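Local coordinates for protein uroporphyrinogen III cosynthase (HemD) (Helicobacter pylori, PDB 3P9Z) that probably catalyses the cyclisation of the linear tetrapyrrole hydroxymethylbilane to uroporphyrinogen III, with loss of water, on the route to protoporphyrin IX, at residues Lys19-Asn24 against His178-Leu183; Ala40-Ser45 against Ser123-Ile128; Asn47-Leu52 against Ala78-Asp83; Glu54-Ser59 against Lys63-Ile68; Ser171-Phe176 against Leu197-Gln202. All blocks are in the same frame, centred on the assembly; numbering follows the deposited sequence.

Contact 1 of 5, residues Lys19-Asn24 against His178-Leu183; sequences KTLILN and HYFEFL
L21 and L23 meet F180 across two backbones that stay well apart: the closest alpha carbons are L23 CA and Y179 CA, at 9.1 Å, so only long side chains can bridge them. L21 and L23 are two apart on an extended chain and therefore point the same way, toward the residues that follow helix 170-179. F180 is the first residue past that helix to leave helical angles. Its CG stands opposite the carbonyl carbon (chi1 -56°), which sends the ring back toward the two leucines. The ring corner CE2 does the touching. L23 CD2 comes in at the ring edge, near its plane, 4.4 Å from F180 CE2. L21 CD2 approaches the same corner obliquely, with 4.2 Å between it and F180 CE2. Y179 CB lies 3.7 Å above one face of the F180 ring, offset toward the rim; the F176 ring comes from the other side, its plane turned about 45° from that of F180. The backbone of L21 pairs with W9 and H11, and that of L23 with K147. From here strand 19-28 runs on beside the antiparallel strand 135-146 toward the other α/β domain. Y179 OH hydrogen-bonds K147 O and L149 N. Leucine and phenylalanine suit the spot, since nothing polar has to be satisfied among their tips. The chemistry implies ordinary hydrophobic burial: the two leucines and F180 meet by apolar packing, without a directional bond.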
# COMPACT_ATOMS: atom_id res chain seq x y z
N LYS A 19 5.14 -16.58 -11.01
CA LYS A 19 5.54 -16.79 -9.62
C LYS A 19 5.44 -15.45 -8.86
O LYS A 19 5.90 -14.40 -9.34
CB LYS A 19 6.96 -17.40 -9.58
CG LYS A 19 7.57 -17.60 -8.18
CD LYS A 19 8.88 -18.42 -8.26
CE LYS A 19 9.62 -18.49 -6.91
NZ LYS A 19 8.85 -19.26 -5.87
N THR A 20 4.79 -15.48 -7.70
CA THR A 20 4.67 -14.29 -6.86
C THR A 20 5.04 -14.59 -5.41
O THR A 20 4.54 -15.54 -4.81
CB THR A 20 3.25 -13.68 -6.93
OG1 THR A 20 2.94 -13.32 -8.28
CG2 THR A 20 3.16 -12.41 -6.05
N LEU A 21 5.90 -13.75 -4.84
CA LEU A 21 6.27 -13.84 -3.43
C LEU A 21 5.44 -12.84 -2.64
O LEU A 21 5.59 -11.63 -2.83
CB LEU A 21 7.76 -13.57 -3.25
CG LEU A 21 8.78 -14.73 -3.31
CD1 LEU A 21 8.57 -15.64 -4.51
CD2 LEU A 21 10.22 -14.21 -3.32
N ILE A 22 4.55 -13.33 -1.78
CA ILE A 22 3.73 -12.47 -0.92
C ILE A 22 4.27 -12.65 0.48
O ILE A 22 3.89 -13.59 1.21
CB ILE A 22 2.21 -12.81 -1.01
CG1 ILE A 22 1.72 -12.72 -2.46
CG2 ILE A 22 1.36 -11.88 -0.05
CD1 ILE A 22 0.34 -13.41 -2.70
N LEU A 23 5.16 -11.75 0.87
CA LEU A 23 5.91 -11.92 2.11
C LEU A 23 5.39 -11.08 3.28
O LEU A 23 5.88 -11.21 4.40
CB LEU A 23 7.37 -11.58 1.86
CG LEU A 23 8.03 -12.31 0.69
CD1 LEU A 23 9.42 -11.76 0.50
CD2 LEU A 23 8.05 -13.80 0.95
N ASN A 24 4.45 -10.20 2.99
CA ASN A 24 3.87 -9.30 4.00
C ASN A 24 2.41 -9.64 4.13
O ASN A 24 1.84 -10.27 3.24
CB ASN A 24 4.02 -7.85 3.54
CG ASN A 24 5.45 -7.42 3.48
OD1 ASN A 24 6.01 -7.22 2.40
ND2 ASN A 24 6.07 -7.31 4.64
N HIS A 178 14.98 -9.68 4.25
CA HIS A 178 14.90 -10.38 5.54
C HIS A 178 15.11 -11.88 5.36
O HIS A 178 15.80 -12.50 6.15
CB HIS A 178 13.57 -10.11 6.25
CG HIS A 178 13.48 -10.75 7.60
ND1 HIS A 178 13.74 -10.07 8.77
CD2 HIS A 178 13.22 -12.03 7.97
CE1 HIS A 178 13.61 -10.89 9.80
NE2 HIS A 178 13.30 -12.09 9.33
N TYR A 179 14.52 -12.47 4.32
CA TYR A 179 14.51 -13.92 4.20
C TYR A 179 15.53 -14.53 3.25
O TYR A 179 15.95 -15.66 3.43
CB TYR A 179 13.12 -14.41 3.79
CG TYR A 179 12.11 -14.47 4.92
CD1 TYR A 179 12.27 -15.37 5.98
CD2 TYR A 179 10.98 -13.65 4.92
CE1 TYR A 179 11.35 -15.43 7.02
CE2 TYR A 179 10.03 -13.71 5.97
CZ TYR A 179 10.22 -14.60 7.00
OH TYR A 179 9.30 -14.68 8.04
N PHE A 180 15.91 -13.78 2.22
CA PHE A 180 16.67 -14.35 1.11
C PHE A 180 17.89 -13.53 0.77
O PHE A 180 17.84 -12.29 0.74
CB PHE A 180 15.78 -14.45 -0.13
CG PHE A 180 14.51 -15.23 0.08
CD1 PHE A 180 14.54 -16.61 0.30
CD2 PHE A 180 13.27 -14.58 0.06
CE1 PHE A 180 13.37 -17.33 0.49
CE2 PHE A 180 12.10 -15.30 0.24
CZ PHE A 180 12.15 -16.67 0.46
N GLU A 181 18.99 -14.22 0.50
CA GLU A 181 20.18 -13.59 -0.05
C GLU A 181 19.83 -13.02 -1.43
O GLU A 181 19.13 -13.65 -2.23
CB GLU A 181 21.30 -14.64 -0.16
CG GLU A 181 22.66 -14.15 -0.68
CD GLU A 181 23.69 -15.29 -0.92
OE1 GLU A 181 23.32 -16.49 -0.87
OE2 GLU A 181 24.87 -14.98 -1.19
N PHE A 182 20.28 -11.80 -1.69
CA PHE A 182 20.19 -11.26 -3.02
C PHE A 182 21.44 -11.69 -3.77
O PHE A 182 22.53 -11.12 -3.59
CB PHE A 182 20.01 -9.74 -3.04
CG PHE A 182 19.55 -9.23 -4.38
CD1 PHE A 182 20.48 -8.99 -5.40
CD2 PHE A 182 18.20 -9.06 -4.66
CE1 PHE A 182 20.07 -8.55 -6.64
CE2 PHE A 182 17.79 -8.63 -5.90
CZ PHE A 182 18.72 -8.37 -6.90
N LEU A 183 21.26 -12.71 -4.59
CA LEU A 183 22.32 -13.25 -5.43
C LEU A 183 22.73 -12.22 -6.47
O LEU A 183 21.89 -11.48 -7.00
CB LEU A 183 21.81 -14.52 -6.13
CG LEU A 183 21.32 -15.69 -5.28
CD1 LEU A 183 20.97 -16.87 -6.17
CD2 LEU A 183 22.34 -16.12 -4.20

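Contact 2 of 5, residues Ala40-Ser45 against Ser123-Ile128; sequences ALIFTS and SSLDTI
L125, in the first turn of helix 125-131, reaches back across to strand 40-43 and the loop just after it. Its CB leaves the helix toward T44, and CG continues outward anti to the backbone N (chi1 174°), neither atom yet in contact with the strand. At CG the chain forks. CD2 makes the touch: it lies 3.7 Å from T44 CG2, the two side chains passing in opposite directions, and it meets the end of the isoleucine tip to tip, with 4.1 Å between L125 CD2 and I42 CD1. Strand and helix belong to the second α/β domain, where the central strand 112-118 runs beside 40-43 and its Y115 also packs on I42 and L125. Threonine serves both sides of this border. T44 CG2 faces the leucine, whereas T44 OG1 bonds Y115 OH and a malonate ion probably left from crystallisation. S123 OG and L125 N bind the same ion. A helix N terminus with hydroxyls around it suits an anion, which is consistent with a pocket that could receive a substrate carboxylate. S123 OG itself stays 4.5 Å from T44 CG2.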
# COMPACT_ATOMS: atom_id res chain seq x y z
N ALA A 40 -15.63 14.88 7.79
CA ALA A 40 -14.80 14.45 6.67
C ALA A 40 -13.90 13.31 7.09
O ALA A 40 -13.32 13.32 8.18
CB ALA A 40 -13.94 15.62 6.14
N LEU A 41 -13.77 12.33 6.20
CA LEU A 41 -12.80 11.27 6.39
C LEU A 41 -11.74 11.40 5.30
O LEU A 41 -12.02 11.87 4.19
CB LEU A 41 -13.45 9.90 6.25
CG LEU A 41 -14.72 9.54 7.03
CD1 LEU A 41 -15.20 8.19 6.54
CD2 LEU A 41 -14.52 9.52 8.56
N ILE A 42 -10.53 10.97 5.61
CA ILE A 42 -9.51 10.89 4.57
C ILE A 42 -8.76 9.57 4.62
O ILE A 42 -8.45 9.05 5.70
CB ILE A 42 -8.60 12.16 4.56
CG1 ILE A 42 -7.63 12.11 3.36
CG2 ILE A 42 -7.86 12.37 5.90
CD1 ILE A 42 -7.07 13.45 3.03
N PHE A 43 -8.51 9.02 3.43
CA PHE A 43 -7.83 7.76 3.22
C PHE A 43 -6.68 7.98 2.23
O PHE A 43 -6.81 8.78 1.29
CB PHE A 43 -8.79 6.73 2.61
CG PHE A 43 -9.98 6.40 3.47
CD1 PHE A 43 -11.10 7.23 3.48
CD2 PHE A 43 -9.98 5.25 4.26
CE1 PHE A 43 -12.23 6.92 4.28
CE2 PHE A 43 -11.10 4.93 5.06
CZ PHE A 43 -12.22 5.76 5.07
N THR A 44 -5.57 7.29 2.46
CA THR A 44 -4.46 7.26 1.51
C THR A 44 -4.31 5.87 0.89
O THR A 44 -3.67 5.72 -0.13
CB THR A 44 -3.12 7.60 2.17
OG1 THR A 44 -2.92 6.72 3.27
CG2 THR A 44 -3.10 9.02 2.68
N SER A 45 -4.91 4.85 1.51
CA SER A 45 -4.80 3.47 1.01
C SER A 45 -6.15 2.75 0.98
O SER A 45 -6.99 2.95 1.86
CB SER A 45 -3.82 2.67 1.87
OG SER A 45 -3.92 1.28 1.59
N SER A 123 3.78 8.24 3.98
CA SER A 123 3.68 9.58 3.40
C SER A 123 3.74 10.72 4.44
O SER A 123 3.86 11.89 4.08
CB SER A 123 2.39 9.69 2.60
OG SER A 123 1.26 9.61 3.47
N SER A 124 3.66 10.36 5.73
CA SER A 124 3.38 11.31 6.82
C SER A 124 2.42 12.44 6.43
O SER A 124 2.73 13.63 6.54
CB SER A 124 4.67 11.84 7.50
OG SER A 124 5.68 12.15 6.56
N LEU A 125 1.23 12.04 5.99
CA LEU A 125 0.17 12.99 5.67
C LEU A 125 -0.21 13.81 6.91
O LEU A 125 -0.69 14.93 6.78
CB LEU A 125 -1.05 12.29 5.06
CG LEU A 125 -2.33 13.10 4.79
CD1 LEU A 125 -2.18 13.99 3.58
CD2 LEU A 125 -3.53 12.19 4.63
N ASP A 126 0.02 13.26 8.11
CA ASP A 126 -0.25 13.99 9.34
C ASP A 126 0.52 15.31 9.44
O ASP A 126 -0.03 16.32 9.89
CB ASP A 126 -0.02 13.12 10.59
CG ASP A 126 1.41 12.60 10.71
OD1 ASP A 126 1.97 12.09 9.71
OD2 ASP A 126 1.99 12.68 11.83
N THR A 127 1.79 15.31 9.00
CA THR A 127 2.60 16.53 8.99
C THR A 127 2.07 17.49 7.93
O THR A 127 1.91 18.69 8.21
CB THR A 127 4.11 16.25 8.72
OG1 THR A 127 4.28 15.68 7.41
CG2 THR A 127 4.68 15.31 9.76
N ILE A 128 1.77 16.96 6.74
CA ILE A 128 1.20 17.75 5.65
C ILE A 128 -0.13 18.42 6.05
O ILE A 128 -0.35 19.60 5.77
CB ILE A 128 1.01 16.88 4.38
CG1 ILE A 128 2.36 16.27 3.95
CG2 ILE A 128 0.37 17.71 3.26
CD1 ILE A 128 2.27 15.19 2.85

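Contact 3 of 5, residues Asn47-Leu52 against Ala78-Asp83; sequences NAVFSL and AKTLQD
V49 and F50 of helix 46-55 pack against T80 and L81 of helix 75-83, two helices of an α/β domain, each following one of the neighbouring parallel strands 40-43 and 70-72. The short helical segments run nearly alongside, 22° apart in direction, with 9.9 Å between axes. Aliphatic contacts come first. V49 CG2 wedges against the end of L81, 3.6 Å from L81 CD2 and 3.8 Å from L81 CG, the two side chains crossing at a slant. F43 of the strand and F86 of a loop also pack on both residues. Branched valine is short and broad, which fits a place where the alpha carbons of V49 and L81 come within 6.7 Å. The second group is the methyl of T80. It slides past V49, with V49 CB 4.1 Å from T80 CG2, and stands near the outer end of the phenylalanine ring, F50 and T80 crossing at about a right angle. F50 CE1 and F50 CZ are equally far from T80 CG2, each at 4.0 Å. The polar atom of T80 turns to its own helix: with CG2 anti to the backbone N, T80 OG1 lies beside that N (chi1 -62°), and it bonds P76 O one turn earlier.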
# COMPACT_ATOMS: atom_id res chain seq x y z
N ASN A 47 -6.37 -0.19 1.80
CA ASN A 47 -6.29 -1.13 2.92
C ASN A 47 -6.98 -0.65 4.18
O ASN A 47 -7.47 -1.46 4.98
CB ASN A 47 -4.83 -1.51 3.18
CG ASN A 47 -4.26 -2.34 2.04
OD1 ASN A 47 -4.78 -3.41 1.72
ND2 ASN A 47 -3.22 -1.84 1.39
N ALA A 48 -7.04 0.67 4.34
CA ALA A 48 -7.81 1.30 5.42
C ALA A 48 -9.31 1.14 5.18
O ALA A 48 -10.07 0.94 6.13
CB ALA A 48 -7.43 2.77 5.59
N VAL A 49 -9.74 1.19 3.91
CA VAL A 49 -11.15 0.90 3.59
C VAL A 49 -11.51 -0.56 3.92
O VAL A 49 -12.51 -0.83 4.60
CB VAL A 49 -11.50 1.24 2.11
CG1 VAL A 49 -13.00 1.04 1.85
CG2 VAL A 49 -11.07 2.69 1.76
N PHE A 50 -10.67 -1.50 3.45
CA PHE A 50 -10.92 -2.93 3.70
C PHE A 50 -10.93 -3.28 5.18
O PHE A 50 -11.70 -4.13 5.61
CB PHE A 50 -9.89 -3.79 2.98
CG PHE A 50 -9.95 -3.68 1.49
CD1 PHE A 50 -11.17 -3.59 0.83
CD2 PHE A 50 -8.77 -3.68 0.74
CE1 PHE A 50 -11.22 -3.49 -0.56
CE2 PHE A 50 -8.81 -3.57 -0.65
CZ PHE A 50 -10.03 -3.47 -1.31
N SER A 51 -10.06 -2.63 5.94
CA SER A 51 -10.01 -2.79 7.37
C SER A 51 -11.35 -2.41 8.00
O SER A 51 -11.88 -3.16 8.82
CB SER A 51 -8.90 -1.92 7.97
OG SER A 51 -8.86 -2.07 9.39
N LEU A 52 -11.90 -1.25 7.64
CA LEU A 52 -13.20 -0.80 8.18
C LEU A 52 -14.32 -1.78 7.85
O LEU A 52 -15.07 -2.20 8.73
CB LEU A 52 -13.55 0.61 7.70
CG LEU A 52 -12.68 1.78 8.18
CD1 LEU A 52 -13.17 3.06 7.56
CD2 LEU A 52 -12.66 1.89 9.72
N ALA A 78 -10.11 6.42 -4.16
CA ALA A 78 -11.45 6.97 -4.41
C ALA A 78 -12.39 5.94 -5.03
O ALA A 78 -13.52 5.78 -4.58
CB ALA A 78 -11.37 8.25 -5.29
N LYS A 79 -11.92 5.20 -6.03
CA LYS A 79 -12.74 4.13 -6.63
C LYS A 79 -13.09 3.03 -5.61
O LYS A 79 -14.23 2.56 -5.57
CB LYS A 79 -12.06 3.54 -7.86
CG LYS A 79 -12.85 2.40 -8.54
CD LYS A 79 -12.23 1.03 -8.23
CE LYS A 79 -12.77 -0.08 -9.16
NZ LYS A 79 -12.92 0.37 -10.58
N THR A 80 -12.13 2.64 -4.79
CA THR A 80 -12.39 1.63 -3.75
C THR A 80 -13.47 2.09 -2.76
O THR A 80 -14.36 1.31 -2.40
CB THR A 80 -11.09 1.25 -2.99
OG1 THR A 80 -10.17 0.68 -3.93
CG2 THR A 80 -11.37 0.23 -1.89
N LEU A 81 -13.39 3.35 -2.32
CA LEU A 81 -14.41 3.93 -1.47
C LEU A 81 -15.77 3.90 -2.16
O LEU A 81 -16.77 3.48 -1.56
CB LEU A 81 -14.03 5.37 -1.12
CG LEU A 81 -12.99 5.50 -0.03
CD1 LEU A 81 -12.36 6.90 -0.10
CD2 LEU A 81 -13.60 5.19 1.34
N GLN A 82 -15.78 4.33 -3.41
CA GLN A 82 -16.98 4.42 -4.22
C GLN A 82 -17.62 3.04 -4.39
O GLN A 82 -18.81 2.86 -4.15
CB GLN A 82 -16.62 5.03 -5.59
CG GLN A 82 -17.74 5.06 -6.62
CD GLN A 82 -18.68 6.27 -6.50
OE1 GLN A 82 -19.31 6.66 -7.47
NE2 GLN A 82 -18.77 6.85 -5.30
N ASP A 83 -16.80 2.08 -4.78
CA ASP A 83 -17.23 0.70 -4.98
C ASP A 83 -17.78 0.04 -3.72
O ASP A 83 -18.59 -0.87 -3.81
CB ASP A 83 -16.08 -0.14 -5.55
CG ASP A 83 -15.90 0.07 -7.05
OD1 ASP A 83 -16.65 0.85 -7.66
OD2 ASP A 83 -15.01 -0.58 -7.63

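Contact 4 of 5, residues Glu54-Ser59 against Lys63-Ile68; sequences ETLKNS and KMLQNI
L56 and L65, with S59 and K63, join two successive helices linked by a type II beta turn: helix 46-55 ends, the turn spans L56 to S59, and helix 60-66 begins. Backbone bonds build the corner. S59 N donates to L56 O at 2.9 Å, closing the turn, and N58 occupies its third position with a positive phi of 62°, which asparagine tolerates better than most residues. S59 then serves as N-cap of the next helix. In the conformer described here its OG takes the bond from K61 N, although a second conformer exists. Its carbonyl receives the first-turn bond, K63 N to S59 O, which is weak at 3.5 Å although nearly straight at 165°. Apolar packing lies on the inner side. L56 CD1 touches L65 CD1 at 3.7 Å, the side chains crossing at about a right angle. Leucine fits here because L65 also packs on L52 of helix 46-55 and L41 of the strand, which seats it against both elements. Side-chain polar contacts form a third group. The side chain of K63 bends at chi2, chi3 and chi4 and curls along its own helix toward Q66, while Q66 NE2 makes a weak bond to H84 O. The curl brings K63 NZ to 3.0 Å from Q66 OE1, the donor sitting 42° out of the amide plane.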
# COMPACT_ATOMS: atom_id res chain seq x y z
N GLU A 54 -14.17 -4.97 7.29
CA GLU A 54 -14.03 -6.23 8.02
C GLU A 54 -14.29 -6.11 9.53
O GLU A 54 -15.09 -6.87 10.08
CB GLU A 54 -12.67 -6.89 7.76
CG GLU A 54 -12.53 -8.25 8.43
CD GLU A 54 -11.28 -9.02 8.01
OE1 GLU A 54 -11.10 -9.25 6.78
OE2 GLU A 54 -10.50 -9.43 8.91
N THR A 55 -13.61 -5.18 10.20
CA THR A 55 -13.69 -5.08 11.65
C THR A 55 -15.05 -4.54 12.11
O THR A 55 -15.42 -4.71 13.27
CB THR A 55 -12.61 -4.16 12.24
OG1 THR A 55 -12.79 -2.85 11.72
CG2 THR A 55 -11.19 -4.67 11.92
N LEU A 56 -15.76 -3.87 11.21
CA LEU A 56 -17.03 -3.21 11.55
C LEU A 56 -18.22 -3.70 10.73
O LEU A 56 -19.25 -3.05 10.71
CB LEU A 56 -16.89 -1.67 11.40
CG LEU A 56 -15.86 -0.91 12.23
CD1 LEU A 56 -15.80 0.53 11.76
CD2 LEU A 56 -16.18 -0.97 13.74
N LYS A 57 -18.08 -4.85 10.06
CA LYS A 57 -19.14 -5.42 9.21
C LYS A 57 -20.49 -5.47 9.94
O LYS A 57 -20.55 -5.89 11.10
CB LYS A 57 -18.75 -6.82 8.71
N ASN A 58 -21.53 -4.99 9.26
CA ASN A 58 -22.90 -4.90 9.79
C ASN A 58 -23.10 -3.99 11.02
O ASN A 58 -24.22 -3.83 11.50
CB ASN A 58 -23.50 -6.30 10.05
N SER A 59 -22.02 -3.37 11.51
CA SER A 59 -22.09 -2.52 12.69
C SER A 59 -22.75 -1.18 12.36
O SER A 59 -22.64 -0.69 11.21
CB SER A 59 -20.68 -2.32 13.28
OG SER A 59 -20.63 -1.31 14.26
N LYS A 63 -22.02 2.04 9.15
CA LYS A 63 -23.04 2.84 8.46
C LYS A 63 -22.77 4.32 8.66
O LYS A 63 -22.81 5.08 7.68
CB LYS A 63 -24.47 2.49 8.92
CG LYS A 63 -24.95 1.08 8.55
CD LYS A 63 -24.71 0.72 7.06
CE LYS A 63 -25.48 1.62 6.08
NZ LYS A 63 -24.69 1.87 4.84
N MSE A 64 -22.48 4.74 9.90
CA MSE A 64 -22.12 6.13 10.21
C MSE A 64 -20.95 6.59 9.32
O MSE A 64 -20.99 7.65 8.71
CB MSE A 64 -21.72 6.27 11.69
CG MSE A 64 -22.85 6.03 12.70
SE MSE A 64 -22.15 5.76 14.52
CE MSE A 64 -23.82 5.27 15.43
N LEU A 65 -19.90 5.77 9.31
CA LEU A 65 -18.69 6.06 8.53
C LEU A 65 -18.97 6.15 7.02
O LEU A 65 -18.38 6.98 6.31
CB LEU A 65 -17.60 5.01 8.79
CG LEU A 65 -16.81 5.09 10.10
CD1 LEU A 65 -15.90 3.90 10.16
CD2 LEU A 65 -15.98 6.36 10.24
N GLN A 66 -19.86 5.28 6.53
CA GLN A 66 -20.25 5.30 5.12
C GLN A 66 -21.08 6.54 4.79
O GLN A 66 -21.31 6.84 3.60
CB GLN A 66 -21.00 4.03 4.74
CG GLN A 66 -20.06 2.88 4.39
CD GLN A 66 -20.74 1.51 4.41
OE1 GLN A 66 -21.76 1.30 5.08
NE2 GLN A 66 -20.18 0.57 3.68
N ASN A 67 -21.51 7.25 5.83
CA ASN A 67 -22.33 8.44 5.70
C ASN A 67 -21.55 9.76 5.79
O ASN A 67 -22.10 10.82 5.56
CB ASN A 67 -23.44 8.43 6.75
CG ASN A 67 -24.52 9.47 6.49
OD1 ASN A 67 -25.11 9.52 5.40
ND2 ASN A 67 -24.77 10.33 7.48
N ILE A 68 -20.26 9.68 6.13
CA ILE A 68 -19.43 10.87 6.31
C ILE A 68 -18.63 11.11 5.04
O ILE A 68 -17.89 10.22 4.60
CB ILE A 68 -18.50 10.73 7.54
CG1 ILE A 68 -19.31 10.53 8.82
CG2 ILE A 68 -17.55 11.95 7.65
CD1 ILE A 68 -18.51 10.01 10.03

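Contact 5 of 5, residues Ser171-Phe176 against Leu197-Gln202; sequences SHAKAF and LYLQEQ
A173 of helix 170-179 meets Y198 and L199 of helix 193-201 in a pair of nearly parallel helices beside the sheet of the first α/β domain; the short segments differ by 28° in direction and their axes come within 10.2 Å. The methyl of A173 faces two larger side chains, A173 CB being 3.7 Å from L199 CD2 and 3.9 Å from Y198 CE2. Alanine's small methyl fits a place where A173 CA lies 7.0 Å from L199 CA. The pairing belongs to successive β-α-β units: strand 164-167 leads into the first helix, strand 187-190 into the second, and strand 206-208 follows. F167, on the first of these strands, touches both A173 and L199 from the sheet side. Tyrosine takes the outer side of the pair. Its CG is anti to the backbone N (chi1 170°), which lays the ring across toward the neighbouring helix, past the backbone N of K174. Beyond it, the phenol oxygen rests against the aliphatic part of the lysine, Y198 OH being 3.6 Å from K174 CG, while the two side chains cross at a slant. An amphipathic lysine fits this margin, its methylenes against the phenol oxygen and its ammonium carried away toward the surface. Just past the end of the helix, Q202 CG lies 3.7 Å above one face of the Y198 ring, offset toward the rim.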
# COMPACT_ATOMS: atom_id res chain seq x y z
N SER A 171 8.31 -2.11 1.35
CA SER A 171 7.99 -3.18 2.31
C SER A 171 8.34 -4.55 1.71
O SER A 171 8.86 -5.44 2.41
CB SER A 171 6.50 -3.13 2.66
OG SER A 171 5.72 -3.37 1.50
N HIS A 172 8.09 -4.72 0.42
CA HIS A 172 8.39 -5.96 -0.28
C HIS A 172 9.89 -6.25 -0.45
O HIS A 172 10.33 -7.38 -0.27
CB HIS A 172 7.67 -5.97 -1.63
CG HIS A 172 6.18 -5.93 -1.48
ND1 HIS A 172 5.38 -5.05 -2.17
CD2 HIS A 172 5.35 -6.65 -0.69
CE1 HIS A 172 4.12 -5.23 -1.82
NE2 HIS A 172 4.08 -6.20 -0.92
N ALA A 173 10.66 -5.21 -0.80
CA ALA A 173 12.11 -5.30 -0.83
C ALA A 173 12.66 -5.67 0.55
O ALA A 173 13.48 -6.58 0.68
CB ALA A 173 12.71 -3.99 -1.32
N LYS A 174 12.20 -4.96 1.57
CA LYS A 174 12.61 -5.21 2.95
C LYS A 174 12.35 -6.67 3.37
O LYS A 174 13.24 -7.33 3.90
CB LYS A 174 11.90 -4.22 3.89
CG LYS A 174 12.42 -4.23 5.31
CD LYS A 174 11.90 -3.00 6.09
CE LYS A 174 12.38 -3.04 7.55
NZ LYS A 174 11.56 -4.00 8.38
N ALA A 175 11.14 -7.15 3.12
CA ALA A 175 10.75 -8.50 3.49
C ALA A 175 11.58 -9.53 2.72
O ALA A 175 11.99 -10.56 3.26
CB ALA A 175 9.27 -8.71 3.24
N PHE A 176 11.81 -9.26 1.44
CA PHE A 176 12.61 -10.18 0.65
C PHE A 176 13.99 -10.33 1.28
O PHE A 176 14.46 -11.46 1.50
CB PHE A 176 12.74 -9.71 -0.79
CG PHE A 176 13.50 -10.67 -1.66
CD1 PHE A 176 14.88 -10.53 -1.83
CD2 PHE A 176 12.84 -11.71 -2.30
CE1 PHE A 176 15.61 -11.41 -2.64
CE2 PHE A 176 13.56 -12.61 -3.11
CZ PHE A 176 14.95 -12.45 -3.28
N LEU A 197 15.74 3.39 -4.68
CA LEU A 197 16.73 4.07 -3.83
C LEU A 197 16.87 3.40 -2.47
O LEU A 197 17.94 3.43 -1.85
CB LEU A 197 16.41 5.57 -3.72
CG LEU A 197 16.57 6.35 -5.04
CD1 LEU A 197 16.07 7.79 -4.94
CD2 LEU A 197 18.02 6.33 -5.49
N TYR A 198 15.79 2.76 -2.02
CA TYR A 198 15.88 1.90 -0.84
C TYR A 198 16.80 0.71 -1.12
O TYR A 198 17.73 0.44 -0.35
CB TYR A 198 14.50 1.41 -0.39
CG TYR A 198 14.64 0.35 0.66
CD1 TYR A 198 14.86 0.69 1.99
CD2 TYR A 198 14.62 -1.00 0.30
CE1 TYR A 198 15.04 -0.30 2.97
CE2 TYR A 198 14.81 -2.01 1.28
CZ TYR A 198 15.00 -1.64 2.60
OH TYR A 198 15.17 -2.60 3.56
N LEU A 199 16.54 -0.00 -2.21
CA LEU A 199 17.43 -1.09 -2.64
C LEU A 199 18.90 -0.66 -2.77
O LEU A 199 19.81 -1.37 -2.35
CB LEU A 199 16.94 -1.72 -3.96
CG LEU A 199 15.69 -2.59 -3.81
CD1 LEU A 199 15.13 -2.97 -5.18
CD2 LEU A 199 15.99 -3.84 -3.00
N GLN A 200 19.12 0.50 -3.37
CA GLN A 200 20.48 1.00 -3.56
C GLN A 200 21.18 1.30 -2.21
O GLN A 200 22.39 1.09 -2.07
CB GLN A 200 20.42 2.24 -4.45
CG GLN A 200 21.74 2.92 -4.71
CD GLN A 200 21.57 4.11 -5.64
OE1 GLN A 200 20.99 3.99 -6.73
NE2 GLN A 200 22.06 5.26 -5.21
N GLU A 201 20.40 1.77 -1.23
CA GLU A 201 20.89 1.97 0.14
C GLU A 201 21.40 0.63 0.69
O GLU A 201 22.38 0.58 1.43
CB GLU A 201 19.77 2.56 1.02
CG GLU A 201 20.08 2.61 2.54
CD GLU A 201 18.89 3.10 3.39
OE1 GLU A 201 17.79 3.34 2.83
OE2 GLU A 201 19.06 3.24 4.63
N GLN A 202 20.73 -0.46 0.29
CA GLN A 202 21.10 -1.80 0.71
C GLN A 202 22.24 -2.37 -0.15
O GLN A 202 22.61 -3.52 0.00
CB GLN A 202 19.89 -2.75 0.68
CG GLN A 202 18.63 -2.26 1.45
CD GLN A 202 18.91 -1.79 2.87
OE1 GLN A 202 18.64 -0.64 3.22
NE2 GLN A 202 19.45 -2.67 3.71

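Overall arrangement
From the N terminus, the chain leaves the first α/β domain along strand 19-28 and comes back along strand 135-146; contact 1 closes this loop, which holds the entire second domain, at 178-183 after helix 170-179. Inside that loop contact 2 opens on strand 40-43 and closes at helix 125-131. Contact 3 is nested within it, and contact 4 within contact 3, these two sharing helix 46-55. F43 ties contact 2 to contact 3, and L65 ties contact 4 to both. Contact 5 comes after all three along the chain; it crosses contact 1 and shares helix 170-179 with it. Contacts 1 and 4 lie about 36 Å apart between centres, on opposite sides of the molecule's centre.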